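Local coordinates for protein globin (Geobacter sulfurreducens, PDB 2W31) that holds a haem whose iron is ligated by two axial histidines and probably binds or senses oxygen, as the globin domain of a globin-coupled sensor, probably membrane-bound, at residues W69-L73 with I138-N142; L86-H91 with I145-Y150. One frame throughout, in Å; residues are numbered along the deposited sequence.

Overall arrangement
From the N terminus the chain runs through several helices before helix 62-72, which supplies most of Trp69-Leu73 to contact 1, beyond the haem-ligating His66. A short connection leads into helix 80-96, which carries Leu86-His91 and, just after it, the second axial ligand His93. The chain then passes through helix 100-121 and enters helix 125-151. There Ile138-Asn142 closes contact 1 over 64 intervening residues, and Ile145-Tyr150 closes contact 2 over 53. The two closures cross rather than nest; because both end on helix 125-151, that helix joins the two histidine-bearing helices within the globin fold. Contacts 1 and 2 also meet directly, where Trp69 packs on Ile89.

Contact 1 of 2, residues W69-L73 with I138-N142; sequences WFVSL and ILDIN. With HEM (protoporphyrin IX containing Fe), chain C.
Leu73 and Leu139 make the apolar centre, their side chains crossing at about a right angle with CD1 of Leu73 3.6 Å from CD2 of Leu139. The other branch of Leu73, CD2, lies 4.2 Å from Ile138 CG1 and also rests against the amide of Asn142, its nearest approach being 3.7 Å to ND2. Outward from this centre stands the indole of Trp69, with Leu73 CG toward the rim of one face. Over the centre of the opposite face sits a haem methyl, CMB, 3.1 Å from CE2 of Trp69. Within the globin fold the Trp69-Leu73 segment thus meets helix 125-151 through a haem-pocket tryptophan, while Val110 of helix 100-121 also touches the indole. With chi1 at 165°, CG trans to the amide nitrogen, the indole of Trp69 swings toward helix 125-151. At the polar edge Trp69 NE1 donates to Asn142 OD1 over 2.9 Å; the acceptor lies in the indole plane, although the donor is tilted from the carbonyl plane. The other end of the amide is held too: Asn142 ND2 bonds back to Ile138 O at 2.8 Å, and hydrogen-bonds as well to Tyr82 OH of helix 80-96.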
loop_
_atom_site.group_PDB
_atom_site.type_symbol
_atom_site.label_atom_id
_atom_site.label_comp_id
_atom_site.label_asym_id
_atom_site.label_seq_id
_atom_site.Cartn_x
_atom_site.Cartn_y
_atom_site.Cartn_z
ATOM N N TRP A 69 0.635 9.269 -15.491
ATOM C CA TRP A 69 -0.219 8.579 -14.515
ATOM C C TRP A 69 -0.060 9.205 -13.100
ATOM O O TRP A 69 -1.063 9.443 -12.378
ATOM C CB TRP A 69 0.090 7.061 -14.473
ATOM C CG TRP A 69 -0.516 6.426 -13.206
ATOM C CD1 TRP A 69 -1.799 6.001 -13.020
ATOM C CD2 TRP A 69 0.163 6.242 -11.942
ATOM N NE1 TRP A 69 -1.973 5.565 -11.687
ATOM C CE2 TRP A 69 -0.770 5.690 -11.032
ATOM C CE3 TRP A 69 1.490 6.479 -11.505
ATOM C CZ2 TRP A 69 -0.416 5.368 -9.705
ATOM C CZ3 TRP A 69 1.840 6.158 -10.200
ATOM C CH2 TRP A 69 0.872 5.609 -9.316
ATOM N N PHE A 70 1.185 9.478 -12.727
ATOM C CA PHE A 70 1.462 10.098 -11.425
ATOM C C PHE A 70 0.713 11.441 -11.256
ATOM O O PHE A 70 0.040 11.703 -10.252
ATOM C CB PHE A 70 2.969 10.246 -11.231
ATOM C CG PHE A 70 3.365 11.032 -10.008
ATOM C CD1 PHE A 70 3.274 10.462 -8.715
ATOM C CD2 PHE A 70 3.842 12.344 -10.129
ATOM C CE1 PHE A 70 3.639 11.192 -7.591
ATOM C CE2 PHE A 70 4.249 13.054 -9.000
ATOM C CZ PHE A 70 4.130 12.489 -7.721
ATOM N N VAL A 71 0.821 12.287 -12.268
ATOM C CA VAL A 71 0.098 13.550 -12.234
ATOM C C VAL A 71 -1.420 13.364 -12.124
ATOM O O VAL A 71 -2.092 14.097 -11.383
ATOM C CB VAL A 71 0.464 14.378 -13.472
ATOM C CG1 VAL A 71 -0.401 15.632 -13.569
ATOM C CG2 VAL A 71 1.942 14.761 -13.374
ATOM N N SER A 72 -1.955 12.347 -12.802
ATOM C CA SER A 72 -3.386 12.072 -12.775
ATOM C C SER A 72 -3.927 11.730 -11.382
ATOM O O SER A 72 -5.131 11.872 -11.146
ATOM C CB SER A 72 -3.732 10.940 -13.746
ATOM O OG SER A 72 -3.352 9.680 -13.237
ATOM N N LEU A 73 -3.048 11.256 -10.470
ATOM C CA LEU A 73 -3.492 10.977 -9.097
ATOM C C LEU A 73 -4.078 12.230 -8.448
ATOM O O LEU A 73 -4.936 12.125 -7.555
ATOM C CB LEU A 73 -2.335 10.510 -8.204
ATOM C CG LEU A 73 -1.700 9.183 -8.566
ATOM C CD1 LEU A 73 -0.360 9.014 -7.807
ATOM C CD2 LEU A 73 -2.653 8.037 -8.203
ATOM N N ILE A 138 -5.665 7.246 -2.209
ATOM C CA ILE A 138 -5.672 7.164 -3.677
ATOM C C ILE A 138 -4.664 6.137 -4.206
ATOM O O ILE A 138 -4.959 5.404 -5.158
ATOM C CB ILE A 138 -5.566 8.563 -4.346
ATOM C CG1 ILE A 138 -6.080 8.493 -5.794
ATOM C CG2 ILE A 138 -4.145 9.184 -4.295
ATOM C CD1 ILE A 138 -7.544 8.142 -5.892
ATOM N N LEU A 139 -3.492 6.067 -3.588
ATOM C CA LEU A 139 -2.489 5.054 -4.036
ATOM C C LEU A 139 -3.057 3.652 -3.779
ATOM O O LEU A 139 -2.943 2.760 -4.638
ATOM C CB LEU A 139 -1.137 5.209 -3.316
ATOM C CG LEU A 139 -0.437 6.528 -3.623
ATOM C CD1 LEU A 139 0.828 6.600 -2.796
ATOM C CD2 LEU A 139 -0.124 6.603 -5.084
ATOM N N ASP A 140 -3.637 3.436 -2.588
ATOM C CA ASP A 140 -4.200 2.096 -2.264
ATOM C C ASP A 140 -5.372 1.732 -3.177
ATOM O O ASP A 140 -5.498 0.565 -3.567
ATOM C CB ASP A 140 -4.542 1.979 -0.768
ATOM C CG ASP A 140 -3.301 1.780 0.107
ATOM O OD1 ASP A 140 -2.166 1.688 -0.436
ATOM O OD2 ASP A 140 -3.486 1.736 1.345
ATOM N N ILE A 141 -6.212 2.712 -3.531
ATOM C CA ILE A 141 -7.289 2.475 -4.494
ATOM C C ILE A 141 -6.717 2.084 -5.855
ATOM O O ILE A 141 -7.173 1.102 -6.464
ATOM C CB ILE A 141 -8.229 3.707 -4.601
ATOM C CG1 ILE A 141 -9.045 3.848 -3.307
ATOM C CG2 ILE A 141 -9.127 3.645 -5.886
ATOM C CD1 ILE A 141 -9.775 5.196 -3.085
ATOM N N ASN A 142 -5.684 2.803 -6.315
ATOM C CA ASN A 142 -5.034 2.456 -7.588
ATOM C C ASN A 142 -4.495 1.022 -7.589
ATOM O O ASN A 142 -4.720 0.242 -8.514
ATOM C CB ASN A 142 -3.936 3.475 -7.923
ATOM C CG ASN A 142 -4.481 4.716 -8.634
ATOM O OD1 ASN A 142 -4.167 4.932 -9.823
ATOM N ND2 ASN A 142 -5.297 5.500 -7.951
HETATM C CHA HEM C . 1.902 0.803 -19.374
HETATM C CHB HEM C . 0.949 2.775 -15.081
HETATM C CHC HEM C . 4.084 -0.332 -13.080
HETATM C CHD HEM C . 5.867 -1.278 -17.469
HETATM C C1A HEM C . 1.354 1.603 -18.393
HETATM C C2A HEM C . 0.317 2.600 -18.586
HETATM C C3A HEM C . 0.063 3.170 -17.400
HETATM C C4A HEM C . 0.935 2.515 -16.430
HETATM C CMA HEM C . -0.947 4.283 -17.059
HETATM C CAA HEM C . -0.379 2.924 -19.947
HETATM C CBA HEM C . -1.372 1.770 -20.128
HETATM C CGA HEM C . -2.457 2.020 -21.156
HETATM O O1A HEM C . -3.365 2.866 -20.920
HETATM O O2A HEM C . -2.415 1.341 -22.221
HETATM C C1B HEM C . 1.613 2.000 -14.145
HETATM C C2B HEM C . 1.437 2.040 -12.701
HETATM C C3B HEM C . 2.297 1.182 -12.142
HETATM C C4B HEM C . 3.090 0.601 -13.217
HETATM C CMB HEM C . 0.377 2.938 -12.029
HETATM C CAB HEM C . 2.517 0.868 -10.664
HETATM C CBB HEM C . 2.513 1.833 -9.725
HETATM C C1C HEM C . 4.896 -0.798 -14.084
HETATM C C2C HEM C . 6.107 -1.567 -13.920
HETATM C C3C HEM C . 6.620 -1.795 -15.132
HETATM C C4C HEM C . 5.730 -1.201 -16.107
HETATM C CMC HEM C . 6.711 -2.020 -12.592
HETATM C CAC HEM C . 7.910 -2.586 -15.432
HETATM C CBC HEM C . 8.913 -2.120 -16.171
HETATM C C1D HEM C . 4.900 -0.924 -18.374
HETATM C C2D HEM C . 4.891 -1.307 -19.793
HETATM C C3D HEM C . 3.657 -0.669 -20.396
HETATM C C4D HEM C . 3.044 0.063 -19.291
HETATM C CMD HEM C . 5.908 -2.197 -20.497
HETATM C CAD HEM C . 3.162 -0.721 -21.867
HETATM C CBD HEM C . 2.472 -2.030 -22.199
HETATM C CGD HEM C . 2.354 -2.120 -23.708
HETATM O O1D HEM C . 3.393 -2.118 -24.423
HETATM O O2D HEM C . 1.208 -2.204 -24.199
HETATM N NA HEM C . 1.727 1.573 -17.067
HETATM N NB HEM C . 2.621 1.114 -14.419
HETATM N NC HEM C . 4.680 -0.576 -15.440
HETATM N ND HEM C . 3.801 -0.129 -18.142
HETATM FE FE HEM C . 3.219 0.507 -16.253
#

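Contact 2 of 2, residues L86-H91 with I145-Y150; sequences LQKIGH and IMSASY. With HEM (protoporphyrin IX containing Fe), chain C.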
loop_
_atom_site.group_PDB
_atom_site.type_symbol
_atom_site.label_atom_id
_atom_site.label_comp_id
_atom_site.label_asym_id
_atom_site.label_seq_id
_atom_site.Cartn_x
_atom_site.Cartn_y
_atom_site.Cartn_z
ATOM N N LEU A 86 -8.349 2.736 -14.824
ATOM C CA LEU A 86 -7.439 1.917 -14.012
ATOM C C LEU A 86 -7.499 0.431 -14.354
ATOM O O LEU A 86 -6.469 -0.263 -14.351
ATOM C CB LEU A 86 -7.721 2.121 -12.528
ATOM C CG LEU A 86 -7.096 3.362 -11.880
ATOM C CD1 LEU A 86 -7.691 3.562 -10.524
ATOM C CD2 LEU A 86 -5.605 3.171 -11.788
ATOM N N GLN A 87 -8.702 -0.045 -14.660
ATOM C CA GLN A 87 -8.886 -1.441 -15.065
ATOM C C GLN A 87 -8.101 -1.662 -16.355
ATOM O O GLN A 87 -7.434 -2.688 -16.520
ATOM C CB GLN A 87 -10.377 -1.767 -15.247
ATOM C CG GLN A 87 -11.175 -1.629 -13.963
ATOM C CD GLN A 87 -12.662 -1.912 -14.070
ATOM O OE1 GLN A 87 -13.373 -1.339 -14.896
ATOM N NE2 GLN A 87 -13.149 -2.777 -13.188
ATOM N N LYS A 88 -8.148 -0.674 -17.253
ATOM C CA LYS A 88 -7.413 -0.742 -18.524
ATOM C C LYS A 88 -5.916 -0.789 -18.297
ATOM O O LYS A 88 -5.187 -1.590 -18.918
ATOM C CB LYS A 88 -7.766 0.479 -19.387
ATOM C CG LYS A 88 -6.987 0.629 -20.686
ATOM C CD LYS A 88 -7.502 1.813 -21.518
ATOM C CE LYS A 88 -6.566 2.078 -22.684
ATOM N NZ LYS A 88 -6.298 3.546 -22.808
ATOM N N ILE A 89 -5.447 0.060 -17.383
ATOM C CA ILE A 89 -4.027 0.135 -17.037
ATOM C C ILE A 89 -3.588 -1.228 -16.496
ATOM O O ILE A 89 -2.568 -1.767 -16.879
ATOM C CB ILE A 89 -3.733 1.289 -16.022
ATOM C CG1 ILE A 89 -4.022 2.657 -16.667
ATOM C CG2 ILE A 89 -2.283 1.244 -15.569
ATOM C CD1 ILE A 89 -4.267 3.808 -15.667
ATOM N N GLY A 90 -4.398 -1.795 -15.597
ATOM C CA GLY A 90 -4.082 -3.097 -15.025
ATOM C C GLY A 90 -3.905 -4.148 -16.110
ATOM O O GLY A 90 -2.892 -4.860 -16.154
ATOM N N HIS A 91 -4.863 -4.201 -17.030
ATOM C CA HIS A 91 -4.828 -5.194 -18.114
ATOM C C HIS A 91 -3.667 -5.043 -19.092
ATOM O O HIS A 91 -3.205 -6.035 -19.649
ATOM C CB HIS A 91 -6.167 -5.259 -18.840
ATOM C CG HIS A 91 -7.208 -5.980 -18.047
ATOM N ND1 HIS A 91 -7.045 -7.292 -17.657
ATOM C CD2 HIS A 91 -8.404 -5.584 -17.553
ATOM C CE1 HIS A 91 -8.096 -7.673 -16.953
ATOM N NE2 HIS A 91 -8.936 -6.658 -16.876
ATOM N N ILE A 145 -7.417 -1.674 -7.624
ATOM C CA ILE A 145 -8.090 -1.887 -8.917
ATOM C C ILE A 145 -7.148 -2.581 -9.918
ATOM O O ILE A 145 -7.555 -3.502 -10.651
ATOM C CB ILE A 145 -8.624 -0.549 -9.480
ATOM C CG1 ILE A 145 -9.795 -0.031 -8.643
ATOM C CG2 ILE A 145 -9.047 -0.733 -10.957
ATOM C CD1 ILE A 145 -9.985 1.484 -8.673
ATOM N N MET A 146 -5.885 -2.173 -9.926
ATOM C CA MET A 146 -4.888 -2.812 -10.795
ATOM C C MET A 146 -4.696 -4.286 -10.431
ATOM O O MET A 146 -4.571 -5.155 -11.336
ATOM C CB MET A 146 -3.551 -2.063 -10.756
ATOM C CG MET A 146 -3.579 -0.701 -11.456
ATOM S SD MET A 146 -1.976 0.094 -11.515
ATOM C CE MET A 146 -1.044 -0.899 -12.691
ATOM N N SER A 147 -4.682 -4.571 -9.119
ATOM C CA SER A 147 -4.481 -5.951 -8.631
ATOM C C SER A 147 -5.635 -6.822 -9.100
ATOM O O SER A 147 -5.427 -7.983 -9.541
ATOM C CB SER A 147 -4.374 -6.005 -7.105
ATOM O OG SER A 147 -3.202 -5.380 -6.698
ATOM N N ALA A 148 -6.845 -6.276 -9.035
ATOM C CA ALA A 148 -8.032 -6.988 -9.475
ATOM C C ALA A 148 -8.019 -7.339 -10.975
ATOM O O ALA A 148 -8.605 -8.357 -11.359
ATOM C CB ALA A 148 -9.259 -6.231 -9.107
ATOM N N SER A 149 -7.290 -6.576 -11.798
ATOM C CA SER A 149 -7.159 -6.915 -13.237
ATOM C C SER A 149 -6.453 -8.226 -13.488
ATOM O O SER A 149 -6.732 -8.901 -14.487
ATOM C CB SER A 149 -6.418 -5.828 -14.006
ATOM O OG SER A 149 -7.096 -4.610 -13.899
ATOM N N TYR A 150 -5.545 -8.621 -12.600
ATOM C CA TYR A 150 -4.866 -9.904 -12.714
ATOM C C TYR A 150 -5.767 -11.094 -12.355
ATOM O O TYR A 150 -5.477 -12.231 -12.735
ATOM C CB TYR A 150 -3.606 -9.934 -11.844
ATOM C CG TYR A 150 -2.466 -9.186 -12.444
ATOM C CD1 TYR A 150 -1.424 -9.874 -13.100
ATOM C CD2 TYR A 150 -2.397 -7.799 -12.338
ATOM C CE1 TYR A 150 -0.344 -9.191 -13.659
ATOM C CE2 TYR A 150 -1.329 -7.105 -12.881
ATOM C CZ TYR A 150 -0.310 -7.799 -13.545
ATOM O OH TYR A 150 0.743 -7.104 -14.060
HETATM C CHA HEM C . 1.902 0.803 -19.374
HETATM C CHB HEM C . 0.949 2.775 -15.081
HETATM C CHC HEM C . 4.084 -0.332 -13.080
HETATM C CHD HEM C . 5.867 -1.278 -17.469
HETATM C C1A HEM C . 1.354 1.603 -18.393
HETATM C C2A HEM C . 0.317 2.600 -18.586
HETATM C C3A HEM C . 0.063 3.170 -17.400
HETATM C C4A HEM C . 0.935 2.515 -16.430
HETATM C CMA HEM C . -0.947 4.283 -17.059
HETATM C CAA HEM C . -0.379 2.924 -19.947
HETATM C CBA HEM C . -1.372 1.770 -20.128
HETATM C CGA HEM C . -2.457 2.020 -21.156
HETATM O O1A HEM C . -3.365 2.866 -20.920
HETATM O O2A HEM C . -2.415 1.341 -22.221
HETATM C C1B HEM C . 1.613 2.000 -14.145
HETATM C C2B HEM C . 1.437 2.040 -12.701
HETATM C C3B HEM C . 2.297 1.182 -12.142
HETATM C C4B HEM C . 3.090 0.601 -13.217
HETATM C CMB HEM C . 0.377 2.938 -12.029
HETATM C CAB HEM C . 2.517 0.868 -10.664
HETATM C CBB HEM C . 2.513 1.833 -9.725
HETATM C C1C HEM C . 4.896 -0.798 -14.084
HETATM C C2C HEM C . 6.107 -1.567 -13.920
HETATM C C3C HEM C . 6.620 -1.795 -15.132
HETATM C C4C HEM C . 5.730 -1.201 -16.107
HETATM C CMC HEM C . 6.711 -2.020 -12.592
HETATM C CAC HEM C . 7.910 -2.586 -15.432
HETATM C CBC HEM C . 8.913 -2.120 -16.171
HETATM C C1D HEM C . 4.900 -0.924 -18.374
HETATM C C2D HEM C . 4.891 -1.307 -19.793
HETATM C C3D HEM C . 3.657 -0.669 -20.396
HETATM C C4D HEM C . 3.044 0.063 -19.291
HETATM C CMD HEM C . 5.908 -2.197 -20.497
HETATM C CAD HEM C . 3.162 -0.721 -21.867
HETATM C CBD HEM C . 2.472 -2.030 -22.199
HETATM C CGD HEM C . 2.354 -2.120 -23.708
HETATM O O1D HEM C . 3.393 -2.118 -24.423
HETATM O O2D HEM C . 1.208 -2.204 -24.199
HETATM N NA HEM C . 1.727 1.573 -17.067
HETATM N NB HEM C . 2.621 1.114 -14.419
HETATM N NC HEM C . 4.680 -0.576 -15.440
HETATM N ND HEM C . 3.801 -0.129 -18.142
HETATM FE FE HEM C . 3.219 0.507 -16.253
HETATM O O HOH W 1 -10.536 -3.938 -11.311
#
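Two helices of the globin fold, 80-96 and 125-151, pack here beside the haem, their local axes approaching to 7.7 Å at a crossing angle of -51°. Gly90 lies at the close approach, its CA only 4.3 Å from that of Met146. With no side chain on Gly90, Ser149 OG sits 3.6 Å from its CA. That same hydroxyl donates to Gln87 O, in the carbonyl plane and on a lone pair, though the bond is long at 3.3 Å; Gln87 O also accepts from His91 N, so two donors grip it.

On the haem side, Met146 bends at chi3 (71°), turning CE to Ile89 CG2 while SD faces the haem methyl CMB. Ile89, in the conformer modelled here, lays CG1 and CG2 against the pyrrole that carries CMA, and its carbonyl oxygen is hydrogen-bonded to ND1 of the axial ligand His93. Farther from the haem, Leu86 and Ile145 cross at about a right angle, with Leu86 CB 3.5 Å from CG2 of Ile145 in one of that isoleucine's two conformers. There Ile145 CG2 also meets Gln87 CG, and a water that donates to Ile145 O makes a weak bond with Gln87 NE2.

Tyr150 reaches past Gly90 to bond through OH with Leu98 O, and it packs on Arg151 of the second subunit. His91 lays one ring face over Ser149 CB, which stands 3.8 Å from the ring centroid and 7° off its normal, a CH-pi contact. Replacing this histidine by an alanine would probably uncover Ser149 CB and open a gap beside the backbone there, since the flat imidazole that covers them would be gone. The same ring brings His91 CE1 within 3.1 Å of Ser149 O.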